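Local coordinates for protein uncharacterized tRNA/rRNA methyltransferase HI0380 (Haemophilus influenzae, PDB 3ILK) that is uncharacterised but probably binds RNA and transfers a methyl group to it from S-adenosyl-L-methionine, as other members of the TrmH family do, at residues Thr180-Tyr185 / Leu218-Leu223; Leu85-Asn90 / Leu120-Leu125; Gln35-Ser40 / Asn61-Asp66; Met28-Leu33 / Ala148-Ser153. All coordinates share one frame; numbering follows the deposited sequence.

Interaction 1 of 4, residues Thr180-Tyr185 / Leu218-Leu223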
loop_
_atom_site.group_PDB
_atom_site.type_symbol
_atom_site.label_atom_id
_atom_site.label_comp_id
_atom_site.label_asym_id
_atom_site.label_seq_id
_atom_site.Cartn_x
_atom_site.Cartn_y
_atom_site.Cartn_z
ATOM N N THR A 180 2.232 4.372 37.351
ATOM C CA THR A 180 1.504 3.232 37.923
ATOM C C THR A 180 0.278 3.727 38.667
ATOM O O THR A 180 -0.785 3.130 38.587
ATOM C CB THR A 180 2.369 2.422 38.990
ATOM O OG1 THR A 180 3.680 2.150 38.485
ATOM C CG2 THR A 180 1.711 1.082 39.290
ATOM N N ASP A 181 0.441 4.795 39.442
ATOM C CA ASP A 181 -0.676 5.370 40.187
ATOM C C ASP A 181 -1.736 5.998 39.247
ATOM O O ASP A 181 -2.954 5.935 39.473
ATOM C CB ASP A 181 -0.139 6.318 41.262
ATOM C CG ASP A 181 0.558 7.556 40.700
ATOM O OD1 ASP A 181 1.690 7.472 40.177
ATOM O OD2 ASP A 181 0.000 8.647 40.880
ATOM N N GLN A 182 -1.300 6.583 38.152
ATOM C CA GLN A 182 -2.296 7.164 37.260
ATOM C C GLN A 182 -3.240 6.094 36.733
ATOM O O GLN A 182 -4.475 6.238 36.838
ATOM C CB GLN A 182 -1.627 7.956 36.165
ATOM C CG GLN A 182 -1.274 9.341 36.612
ATOM C CD GLN A 182 -0.172 9.966 35.802
ATOM O OE1 GLN A 182 0.490 9.291 35.028
ATOM N NE2 GLN A 182 0.045 11.251 35.993
ATOM N N LEU A 183 -2.675 4.988 36.247
ATOM C CA LEU A 183 -3.472 3.886 35.666
ATOM C C LEU A 183 -4.338 3.231 36.744
ATOM O O LEU A 183 -5.507 2.887 36.540
ATOM C CB LEU A 183 -2.554 2.807 35.099
ATOM C CG LEU A 183 -1.709 3.013 33.852
ATOM C CD1 LEU A 183 -0.794 1.795 33.666
ATOM C CD2 LEU A 183 -2.600 3.129 32.588
ATOM N N ALA A 184 -3.757 3.083 37.920
ATOM C CA ALA A 184 -4.466 2.489 39.013
ATOM C C ALA A 184 -5.655 3.366 39.338
ATOM O O ALA A 184 -6.761 2.859 39.494
ATOM C CB ALA A 184 -3.519 2.338 40.270
ATOM N N TYR A 185 -5.444 4.678 39.406
ATOM C CA TYR A 185 -6.540 5.580 39.702
ATOM C C TYR A 185 -7.651 5.337 38.691
ATOM O O TYR A 185 -8.831 5.293 39.053
ATOM C CB TYR A 185 -6.100 7.042 39.628
ATOM C CG TYR A 185 -7.225 7.994 39.966
ATOM C CD1 TYR A 185 -7.284 8.564 41.236
ATOM C CD2 TYR A 185 -8.257 8.314 39.017
ATOM C CE1 TYR A 185 -8.284 9.410 41.596
ATOM C CE2 TYR A 185 -9.280 9.171 39.372
ATOM C CZ TYR A 185 -9.274 9.716 40.680
ATOM O OH TYR A 185 -10.221 10.593 41.129
ATOM N N LEU A 218 -1.103 1.765 27.713
ATOM C CA LEU A 218 -1.754 3.025 27.402
ATOM C C LEU A 218 -0.747 4.164 27.305
ATOM O O LEU A 218 0.134 4.303 28.169
ATOM C CB LEU A 218 -2.759 3.372 28.518
ATOM C CG LEU A 218 -3.961 2.433 28.663
ATOM C CD1 LEU A 218 -4.833 2.892 29.817
ATOM C CD2 LEU A 218 -4.764 2.431 27.396
ATOM N N GLU A 219 -0.879 4.995 26.272
ATOM C CA GLU A 219 -0.161 6.266 26.300
ATOM C C GLU A 219 -0.862 7.240 27.286
ATOM O O GLU A 219 -2.055 7.083 27.585
ATOM C CB GLU A 219 -0.012 6.847 24.901
ATOM C CG GLU A 219 0.992 6.079 24.035
ATOM C CD GLU A 219 0.848 6.366 22.541
ATOM O OE1 GLU A 219 0.377 7.461 22.177
ATOM O OE2 GLU A 219 1.208 5.493 21.723
ATOM N N LYS A 220 -0.121 8.231 27.778
ATOM C CA LYS A 220 -0.680 9.213 28.723
ATOM C C LYS A 220 -1.853 9.982 28.110
ATOM O O LYS A 220 -2.855 10.225 28.789
ATOM C CB LYS A 220 0.397 10.163 29.253
ATOM C CG LYS A 220 -0.083 11.174 30.328
ATOM C CD LYS A 220 -0.743 10.529 31.567
ATOM C CE LYS A 220 -1.438 11.594 32.459
ATOM N NZ LYS A 220 -0.468 12.629 32.971
ATOM N N ASN A 221 -1.750 10.317 26.823
ATOM C CA ASN A 221 -2.843 11.001 26.147
ATOM C C ASN A 221 -4.067 10.096 25.924
ATOM O O ASN A 221 -5.195 10.558 26.055
ATOM C CB ASN A 221 -2.389 11.722 24.870
ATOM C CG ASN A 221 -2.341 10.819 23.683
ATOM O OD1 ASN A 221 -3.118 10.980 22.731
ATOM N ND2 ASN A 221 -1.433 9.835 23.719
ATOM N N GLU A 222 -3.833 8.813 25.637
ATOM C CA GLU A 222 -4.897 7.802 25.681
ATOM C C GLU A 222 -5.543 7.684 27.075
ATOM O O GLU A 222 -6.792 7.699 27.222
ATOM C CB GLU A 222 -4.358 6.442 25.235
ATOM C CG GLU A 222 -3.965 6.390 23.762
ATOM C CD GLU A 222 -3.139 5.172 23.392
ATOM O OE1 GLU A 222 -2.628 4.485 24.295
ATOM O OE2 GLU A 222 -2.993 4.885 22.172
ATOM N N LEU A 223 -4.716 7.578 28.120
ATOM C CA LEU A 223 -5.286 7.575 29.459
ATOM C C LEU A 223 -6.144 8.840 29.624
ATOM O O LEU A 223 -7.264 8.762 30.107
ATOM C CB LEU A 223 -4.198 7.436 30.546
ATOM C CG LEU A 223 -4.668 7.319 32.013
ATOM C CD1 LEU A 223 -5.551 6.125 32.189
ATOM C CD2 LEU A 223 -3.429 7.203 32.904
#
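L183 meets L218, and Q182 meets K220 and L223. L183 has CG beside its backbone N and anti to the carbonyl carbon (chi1 -70°). Its CD2 methyl comes within 3.6 Å of L218 CD1, and the two side chains cross obliquely. L183 CD2 is also 4.2 Å from L223 CD2. That L223 methyl reaches Q182 as well, 3.8 Å from Q182 CB. Beyond CG, Q182 runs out extended (chi2 157°). K220 bends at chi2 (56°) and again at chi4, and its side chain crosses that of Q182 at about a right angle. Q182 NE2 and K220 NZ lie 3.4 Å apart; both are donors, so this is only proximity. Q182 OE1 accepts a hydrogen bond from T179 N. E219 is the N-cap of helix 220-240, and its backbone N donates to E222 OE1 at 2.7 Å, from above the carboxylate plane. E222 also forms a salt bridge with R215 of the second subunit. P178 lies against both L183 and L223, and Y214 against L183. The first turn of helix 180-197 packs on the start of helix 220-240 and on loop residue L218, in the helical C-terminal part of the chain, beside the dimer interface.

Interaction 2 of 4, residues Leu85-Asn90 / Leu120-Leu125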
loop_
_atom_site.group_PDB
_atom_site.type_symbol
_atom_site.label_atom_id
_atom_site.label_comp_id
_atom_site.label_asym_id
_atom_site.label_seq_id
_atom_site.Cartn_x
_atom_site.Cartn_y
_atom_site.Cartn_z
ATOM N N LEU A 85 16.738 -19.018 -10.916
ATOM C CA LEU A 85 17.671 -20.045 -11.346
ATOM C C LEU A 85 18.197 -20.812 -10.150
ATOM O O LEU A 85 18.789 -20.220 -9.228
ATOM C CB LEU A 85 18.821 -19.417 -12.150
ATOM C CG LEU A 85 18.355 -18.836 -13.512
ATOM C CD1 LEU A 85 19.462 -18.082 -14.205
ATOM C CD2 LEU A 85 17.862 -19.949 -14.412
ATOM N N ARG A 86 17.999 -22.127 -10.166
ATOM C CA ARG A 86 18.413 -22.947 -9.027
ATOM C C ARG A 86 19.913 -22.827 -8.657
ATOM O O ARG A 86 20.241 -22.881 -7.478
ATOM C CB ARG A 86 17.949 -24.402 -9.162
ATOM C CG ARG A 86 18.660 -25.217 -10.254
ATOM C CD ARG A 86 18.185 -26.648 -10.332
ATOM N NE ARG A 86 18.824 -27.298 -11.476
ATOM C CZ ARG A 86 18.956 -28.612 -11.655
ATOM N NH1 ARG A 86 19.579 -29.078 -12.748
ATOM N NH2 ARG A 86 18.476 -29.459 -10.749
ATOM N N HIS A 87 20.816 -22.629 -9.631
ATOM C CA HIS A 87 22.247 -22.515 -9.283
ATOM C C HIS A 87 22.641 -21.186 -8.569
ATOM O O HIS A 87 23.774 -21.031 -8.097
ATOM C CB HIS A 87 23.131 -22.735 -10.523
ATOM C CG HIS A 87 23.299 -21.509 -11.370
ATOM N ND1 HIS A 87 22.312 -21.039 -12.205
ATOM C CD2 HIS A 87 24.367 -20.700 -11.562
ATOM C CE1 HIS A 87 22.751 -19.976 -12.856
ATOM N NE2 HIS A 87 24.007 -19.762 -12.500
ATOM N N LEU A 88 21.691 -20.257 -8.495
ATOM C CA LEU A 88 21.879 -18.954 -7.844
ATOM C C LEU A 88 21.236 -18.869 -6.496
ATOM O O LEU A 88 21.140 -17.774 -5.912
ATOM C CB LEU A 88 21.275 -17.857 -8.699
ATOM C CG LEU A 88 21.941 -17.714 -10.079
ATOM C CD1 LEU A 88 21.230 -16.622 -10.826
ATOM C CD2 LEU A 88 23.414 -17.405 -9.890
ATOM N N GLN A 89 20.757 -20.016 -6.030
ATOM C CA GLN A 89 19.935 -20.092 -4.835
ATOM C C GLN A 89 20.586 -19.394 -3.640
ATOM O O GLN A 89 19.908 -18.893 -2.765
ATOM C CB GLN A 89 19.671 -21.554 -4.494
ATOM C CG GLN A 89 18.233 -21.847 -4.121
ATOM C CD GLN A 89 18.070 -22.426 -2.709
ATOM O OE1 GLN A 89 17.143 -22.040 -1.966
ATOM N NE2 GLN A 89 18.957 -23.356 -2.331
ATOM N N ASN A 90 21.910 -19.369 -3.599
ATOM C CA ASN A 90 22.617 -18.824 -2.421
ATOM C C ASN A 90 22.507 -17.295 -2.353
ATOM O O ASN A 90 22.656 -16.705 -1.292
ATOM C CB ASN A 90 24.090 -19.185 -2.492
ATOM C CG ASN A 90 24.332 -20.663 -2.353
ATOM O OD1 ASN A 90 23.625 -21.378 -1.605
ATOM N ND2 ASN A 90 25.353 -21.146 -3.054
ATOM N N LEU A 120 21.086 -12.336 -18.115
ATOM C CA LEU A 120 22.507 -12.113 -18.111
ATOM C C LEU A 120 23.293 -13.410 -18.341
ATOM O O LEU A 120 22.800 -14.534 -18.103
ATOM C CB LEU A 120 22.928 -11.521 -16.730
ATOM C CG LEU A 120 22.186 -10.221 -16.342
ATOM C CD1 LEU A 120 22.481 -9.884 -14.853
ATOM C CD2 LEU A 120 22.555 -8.983 -17.209
ATOM N N THR A 121 24.535 -13.240 -18.792
ATOM C CA THR A 121 25.374 -14.348 -19.184
ATOM C C THR A 121 25.944 -14.852 -17.872
ATOM O O THR A 121 25.874 -14.144 -16.845
ATOM C CB THR A 121 26.538 -13.924 -20.157
ATOM O OG1 THR A 121 27.374 -12.985 -19.480
ATOM C CG2 THR A 121 25.986 -13.253 -21.456
ATOM N N ASN A 122 26.459 -16.081 -17.919
ATOM C CA ASN A 122 27.277 -16.642 -16.889
ATOM C C ASN A 122 28.275 -15.652 -16.287
ATOM O O ASN A 122 28.230 -15.460 -15.113
ATOM C CB ASN A 122 28.066 -17.843 -17.441
ATOM C CG ASN A 122 27.542 -19.173 -16.976
ATOM O OD1 ASN A 122 26.797 -19.268 -15.984
ATOM N ND2 ASN A 122 27.960 -20.246 -17.668
ATOM N N GLU A 123 29.228 -15.129 -17.058
ATOM C CA GLU A 123 30.174 -14.092 -16.602
ATOM C C GLU A 123 29.470 -12.896 -15.890
ATOM O O GLU A 123 29.873 -12.513 -14.747
ATOM C CB GLU A 123 31.003 -13.586 -17.790
ATOM C CG GLU A 123 32.039 -12.518 -17.469
ATOM C CD GLU A 123 32.852 -12.103 -18.700
ATOM O OE1 GLU A 123 32.354 -12.219 -19.870
ATOM O OE2 GLU A 123 34.007 -11.660 -18.490
ATOM N N GLU A 124 28.408 -12.362 -16.503
ATOM C CA GLU A 124 27.668 -11.223 -15.915
ATOM C C GLU A 124 27.051 -11.597 -14.560
ATOM O O GLU A 124 27.219 -10.835 -13.600
ATOM C CB GLU A 124 26.607 -10.645 -16.837
ATOM C CG GLU A 124 27.286 -10.063 -18.117
ATOM C CD GLU A 124 26.318 -9.892 -19.302
ATOM O OE1 GLU A 124 25.165 -10.317 -19.252
ATOM O OE2 GLU A 124 26.763 -9.358 -20.302
ATOM N N LEU A 125 26.371 -12.764 -14.480
ATOM C CA LEU A 125 25.840 -13.270 -13.183
ATOM C C LEU A 125 26.912 -13.384 -12.118
ATOM O O LEU A 125 26.680 -13.011 -10.951
ATOM C CB LEU A 125 25.139 -14.627 -13.357
ATOM C CG LEU A 125 23.917 -14.720 -14.328
ATOM C CD1 LEU A 125 23.486 -16.211 -14.510
ATOM C CD2 LEU A 125 22.707 -13.884 -13.883
HETATM O O HOH W 1 26.085 -18.375 -13.559
#
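The first torsions of H87 and L125 set where the two side chains start. In H87, CG sits between the backbone N and the carbonyl carbon (chi1 83°). In L125, CG lies beside the backbone N (chi1 -59°), and CD1 continues anti to CA (chi2 172°). The L125 CD1 methyl reaches the edge of the imidazole near its plane, 4.1 Å from H87 NE2, and the two side chains cross at about a right angle. The same methyl is met more loosely by two leucines: L88 CD1 at 4.3 Å and L85 CD1 at 4.4 Å. L88 also lies over one face of the H87 ring, with its CG 3.7 Å above the plane and offset toward the rim. A water in the ring plane joins the two segments. It is 2.7 Å from H87 NE2 and 2.7 Å from N122 OD1. T121 and E124 form a capping box at the start of helix 122-126, with E124 N donating to T121 OG1. L88 touches S82, a probable S-adenosyl-L-methionine site residue. The chemistry implies a light link between loop and helix: one methyl set against two leucines and the edge of an imidazole, and one water bridge, with the water donating to N122 OD1.

Interaction 3 of 4, residues Gln35-Ser40 / Asn61-Asp66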
loop_
_atom_site.group_PDB
_atom_site.type_symbol
_atom_site.label_atom_id
_atom_site.label_comp_id
_atom_site.label_asym_id
_atom_site.label_seq_id
_atom_site.Cartn_x
_atom_site.Cartn_y
_atom_site.Cartn_z
ATOM N N GLN A 35 20.086 8.128 -12.348
ATOM C CA GLN A 35 21.291 7.691 -13.062
ATOM C C GLN A 35 21.034 6.489 -13.906
ATOM O O GLN A 35 20.867 5.398 -13.378
ATOM C CB GLN A 35 22.419 7.320 -12.128
ATOM C CG GLN A 35 22.682 8.320 -11.023
ATOM C CD GLN A 35 23.808 9.237 -11.359
ATOM O OE1 GLN A 35 24.898 9.124 -10.793
ATOM N NE2 GLN A 35 23.580 10.139 -12.314
ATOM N N LEU A 36 21.067 6.697 -15.206
ATOM C CA LEU A 36 20.765 5.685 -16.173
ATOM C C LEU A 36 22.019 5.365 -17.041
ATOM O O LEU A 36 22.701 6.262 -17.541
ATOM C CB LEU A 36 19.582 6.164 -17.070
ATOM C CG LEU A 36 19.237 5.176 -18.181
ATOM C CD1 LEU A 36 18.660 3.877 -17.579
ATOM C CD2 LEU A 36 18.231 5.809 -19.206
ATOM N N CYS A 37 22.286 4.075 -17.211
ATOM C CA CYS A 37 23.354 3.580 -18.072
ATOM C C CYS A 37 22.821 2.493 -19.016
ATOM O O CYS A 37 22.174 1.518 -18.564
ATOM C CB CYS A 37 24.470 3.052 -17.183
ATOM S SG CYS A 37 25.903 2.378 -18.020
ATOM N N LEU A 38 23.059 2.695 -20.316
ATOM C CA LEU A 38 22.753 1.768 -21.418
ATOM C C LEU A 38 23.999 0.996 -21.918
ATOM O O LEU A 38 25.054 1.615 -22.152
ATOM C CB LEU A 38 22.105 2.546 -22.570
ATOM C CG LEU A 38 21.000 3.574 -22.204
ATOM C CD1 LEU A 38 20.446 4.253 -23.477
ATOM C CD2 LEU A 38 19.853 2.884 -21.391
ATOM N N VAL A 39 23.885 -0.342 -22.003
ATOM C CA VAL A 39 24.908 -1.185 -22.637
ATOM C C VAL A 39 24.423 -1.529 -24.017
ATOM O O VAL A 39 23.355 -2.149 -24.185
ATOM C CB VAL A 39 25.232 -2.430 -21.830
ATOM C CG1 VAL A 39 26.422 -3.270 -22.443
ATOM C CG2 VAL A 39 25.583 -2.049 -20.305
ATOM N N SER A 40 25.169 -1.090 -25.033
ATOM C CA SER A 40 24.842 -1.453 -26.412
ATOM C C SER A 40 23.340 -1.427 -26.678
ATOM O O SER A 40 22.785 -2.450 -27.037
ATOM C CB SER A 40 25.315 -2.870 -26.748
ATOM O OG SER A 40 26.709 -2.890 -26.758
ATOM N N ASN A 61 21.141 12.467 -20.073
ATOM C CA ASN A 61 22.326 12.307 -19.232
ATOM C C ASN A 61 22.811 10.875 -19.112
ATOM O O ASN A 61 23.810 10.611 -18.478
ATOM C CB ASN A 61 22.087 12.982 -17.866
ATOM C CG ASN A 61 22.070 14.532 -17.974
ATOM O OD1 ASN A 61 21.127 15.181 -17.567
ATOM N ND2 ASN A 61 23.113 15.099 -18.520
ATOM N N ALA A 62 22.113 9.934 -19.725
ATOM C CA ALA A 62 22.492 8.535 -19.616
ATOM C C ALA A 62 23.868 8.277 -20.182
ATOM O O ALA A 62 24.264 8.853 -21.180
ATOM C CB ALA A 62 21.467 7.610 -20.278
ATOM N N ARG A 63 24.626 7.450 -19.457
ATOM C CA ARG A 63 25.790 6.799 -19.987
ATOM C C ARG A 63 25.431 5.787 -21.078
ATOM O O ARG A 63 24.384 5.154 -21.042
ATOM C CB ARG A 63 26.498 6.031 -18.891
ATOM C CG ARG A 63 27.145 6.896 -17.989
ATOM C CD ARG A 63 27.986 6.094 -17.010
ATOM N NE ARG A 63 28.417 7.066 -16.019
ATOM C CZ ARG A 63 29.361 6.867 -15.125
ATOM N NH1 ARG A 63 29.998 5.698 -15.080
ATOM N NH2 ARG A 63 29.653 7.865 -14.299
ATOM N N VAL A 64 26.356 5.637 -22.018
ATOM C CA VAL A 64 26.234 4.627 -23.041
ATOM C C VAL A 64 27.570 3.973 -23.257
ATOM O O VAL A 64 28.511 4.591 -23.773
ATOM C CB VAL A 64 25.748 5.180 -24.346
ATOM C CG1 VAL A 64 25.432 4.004 -25.259
ATOM C CG2 VAL A 64 24.519 6.006 -24.117
ATOM N N VAL A 65 27.625 2.697 -22.884
ATOM C CA VAL A 65 28.867 1.933 -22.959
ATOM C C VAL A 65 28.626 0.618 -23.714
ATOM O O VAL A 65 27.466 0.212 -23.969
ATOM C CB VAL A 65 29.504 1.663 -21.534
ATOM C CG1 VAL A 65 29.813 3.009 -20.796
ATOM C CG2 VAL A 65 28.607 0.728 -20.637
ATOM N N ASP A 66 29.745 -0.028 -24.032
ATOM C CA ASP A 66 29.804 -1.231 -24.824
ATOM C C ASP A 66 30.004 -2.501 -23.982
ATOM O O ASP A 66 30.002 -3.577 -24.526
ATOM C CB ASP A 66 30.996 -1.107 -25.801
ATOM C CG ASP A 66 30.772 -1.864 -27.060
ATOM O OD1 ASP A 66 29.591 -2.200 -27.317
ATOM O OD2 ASP A 66 31.751 -2.096 -27.821
HETATM O O HOH W 2 27.865 -5.101 -25.792
#
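C37 and V39 point to one side of the sheet with R63 and V65, while L38 and V64 point to the other. On the first side, C37 SG is anti to its backbone N (chi1 180°) and lies 3.8 Å from R63 CB. It also stands 4.1 Å from V65 CG2, which is 4.1 Å from V39 CG2. The side chains of V39 and V65 slant across each other. Beyond CB the R63 chain leads away from strand 35-39. On the other side, A62 CB packs against L36 CD2 at 3.9 Å, and L38 CD1 is 4.5 Å from V64 CG2, a loose contact. The backbones run parallel (21°) with four hydrogen bonds: R63 N to L36 O, L38 N to R63 O, V65 N to L38 O and S40 N to V65 O. The first is bent, 134° at the hydrogen. Joined through helices 46-50 and 56-61, the strands form a beta-alpha-beta crossover at the edge of the parallel sheet, with strand 63-65 outermost within the chain. Strand 35-39 pairs on its other edge with strand 8-13. Helix 68-71 covers C37, V39 and V65 through A71, while L36 and L38 face helix 18-31 at M28 and I21.

Interaction 4 of 4, residues Met28-Leu33 / Ala148-Ser153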
loop_
_atom_site.group_PDB
_atom_site.type_symbol
_atom_site.label_atom_id
_atom_site.label_comp_id
_atom_site.label_asym_id
_atom_site.label_seq_id
_atom_site.Cartn_x
_atom_site.Cartn_y
_atom_site.Cartn_z
HETATM N N MSE A 28 11.776 5.417 -13.508
HETATM C CA MSE A 28 12.785 5.965 -12.607
HETATM C C MSE A 28 12.426 7.346 -12.013
HETATM O O MSE A 28 12.588 7.570 -10.771
HETATM C CB MSE A 28 14.127 6.114 -13.336
HETATM C CG MSE A 28 14.748 4.805 -13.796
HETATM SE SE MSE A 28 16.331 5.007 -14.893
HETATM C CE MSE A 28 17.510 6.070 -13.822
ATOM N N LYS A 29 12.067 8.288 -12.882
ATOM C CA LYS A 29 11.767 9.630 -12.435
ATOM C C LYS A 29 10.553 9.676 -11.496
ATOM O O LYS A 29 10.540 10.483 -10.573
ATOM C CB LYS A 29 11.583 10.607 -13.616
ATOM C CG LYS A 29 11.567 12.102 -13.196
ATOM C CD LYS A 29 11.548 12.999 -14.384
ATOM C CE LYS A 29 11.645 14.477 -13.991
ATOM N NZ LYS A 29 11.743 15.301 -15.199
ATOM N N THR A 30 9.547 8.828 -11.715
ATOM C CA THR A 30 8.380 8.830 -10.834
ATOM C C THR A 30 8.828 8.480 -9.420
ATOM O O THR A 30 8.120 8.768 -8.489
ATOM C CB THR A 30 7.264 7.799 -11.246
ATOM O OG1 THR A 30 7.781 6.461 -11.189
ATOM C CG2 THR A 30 6.753 8.053 -12.626
HETATM N N MSE A 31 9.993 7.835 -9.270
HETATM C CA MSE A 31 10.437 7.373 -7.943
HETATM C C MSE A 31 11.657 8.116 -7.434
HETATM O O MSE A 31 12.110 7.882 -6.310
HETATM C CB MSE A 31 10.679 5.852 -7.914
HETATM C CG MSE A 31 9.425 5.045 -8.157
HETATM SE SE MSE A 31 8.064 5.270 -6.781
HETATM C CE MSE A 31 6.492 5.543 -7.878
ATOM N N GLY A 32 12.180 9.048 -8.215
ATOM C CA GLY A 32 13.308 9.849 -7.711
ATOM C C GLY A 32 14.696 9.356 -8.146
ATOM O O GLY A 32 15.708 9.898 -7.673
ATOM N N LEU A 33 14.753 8.339 -9.015
ATOM C CA LEU A 33 16.039 7.847 -9.568
ATOM C C LEU A 33 16.467 8.718 -10.729
ATOM O O LEU A 33 15.619 9.246 -11.491
ATOM C CB LEU A 33 15.961 6.375 -10.016
ATOM C CG LEU A 33 15.800 5.368 -8.871
ATOM C CD1 LEU A 33 15.652 3.940 -9.390
ATOM C CD2 LEU A 33 16.950 5.485 -7.838
ATOM N N ALA A 148 9.723 -3.912 -14.861
ATOM C CA ALA A 148 10.700 -4.311 -13.873
ATOM C C ALA A 148 11.370 -3.112 -13.182
ATOM O O ALA A 148 11.579 -3.121 -11.960
ATOM C CB ALA A 148 11.730 -5.299 -14.460
ATOM N N VAL A 149 11.712 -2.094 -13.963
ATOM C CA VAL A 149 12.352 -0.905 -13.416
ATOM C C VAL A 149 11.376 -0.145 -12.514
ATOM O O VAL A 149 11.754 0.262 -11.434
ATOM C CB VAL A 149 12.949 0.004 -14.551
ATOM C CG1 VAL A 149 13.516 1.364 -13.978
ATOM C CG2 VAL A 149 14.066 -0.801 -15.336
ATOM N N GLN A 150 10.135 0.028 -12.973
ATOM C CA GLN A 150 9.068 0.665 -12.156
ATOM C C GLN A 150 9.020 -0.010 -10.786
ATOM O O GLN A 150 9.119 0.674 -9.764
ATOM C CB GLN A 150 7.720 0.559 -12.866
ATOM C CG GLN A 150 6.549 1.413 -12.285
ATOM C CD GLN A 150 6.831 2.911 -12.158
ATOM O OE1 GLN A 150 7.325 3.340 -11.119
ATOM N NE2 GLN A 150 6.444 3.732 -13.175
ATOM N N LEU A 151 8.941 -1.347 -10.759
ATOM C CA LEU A 151 8.739 -2.045 -9.478
ATOM C C LEU A 151 9.948 -1.956 -8.604
ATOM O O LEU A 151 9.835 -1.772 -7.378
ATOM C CB LEU A 151 8.422 -3.534 -9.672
ATOM C CG LEU A 151 7.076 -4.008 -10.182
ATOM C CD1 LEU A 151 6.899 -5.444 -9.760
ATOM C CD2 LEU A 151 5.959 -3.165 -9.592
ATOM N N VAL A 152 11.126 -2.069 -9.199
ATOM C CA VAL A 152 12.373 -2.056 -8.321
ATOM C C VAL A 152 12.552 -0.629 -7.758
ATOM O O VAL A 152 12.911 -0.440 -6.572
ATOM C CB VAL A 152 13.611 -2.447 -9.146
ATOM C CG1 VAL A 152 14.936 -2.156 -8.374
ATOM C CG2 VAL A 152 13.519 -3.909 -9.577
ATOM N N SER A 153 12.298 0.365 -8.621
ATOM C CA SER A 153 12.394 1.816 -8.252
ATOM C C SER A 153 11.438 2.138 -7.126
ATOM O O SER A 153 11.794 2.853 -6.167
ATOM C CB SER A 153 12.025 2.723 -9.451
ATOM O OG SER A 153 12.916 2.545 -10.536
#
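M31 and S153 have the nearest CA atoms of the two segments, 5.9 Å apart. M31 CG lies 3.7 Å from S153 CB, and M31 CB is 3.6 Å from S153 O. One turn earlier, M28 CG meets V149 CG1 at 3.7 Å. T30 and Q150 cross at about a right angle, T30 OG1 being 3.2 Å from Q150 OE1; the hydroxyl has a hydrogen bond with A27 O. Q150 reaches this point from a CG anti to its backbone N (chi1 -168°) and a bend at chi2 (55°). M28 and M31 are selenomethionines. In the next shell, S153 OG donates to V149 O at 2.7 Å, from above the carbonyl plane, and that oxygen also takes S153 N. Helix 18-31 ends in a Schellman motif at G32, and M28 O accepts from both M31 N and L33 N. R157 of helix 145-169 binds M31 O. The second subunit also packs here: its Y140 touches T30 and its L143 touches Q150. V149 packs on L12 of strand 8-13 and F113 of strand 109-113, and M28 on I10, so both helices lie against the parallel sheet of what is probably a SPOUT-type methylase domain.

Interactions 2, 3 and 4 belong to the SpoU-type methylase region, and interaction 1 to the helical C-terminal part. Interactions 3 and 4 touch through M28, whose SE packs on L36 CD1; helix 18-31 is followed by strand 35-39, and the centres are 16 Å apart. Interaction 2 lies about 23 Å and 24 Å from them, centre to centre. Its L88 lies closest to the probable cofactor site, about 4 Å from S82 between side chains; interactions 3 and 4 come within about 7 to 9 Å of other such residues. Along the chain, interactions 3 and 2 fall between the segments of interaction 4. Interaction 1 comes last, 46 Å from interaction 4 between centres; both touch the second subunit.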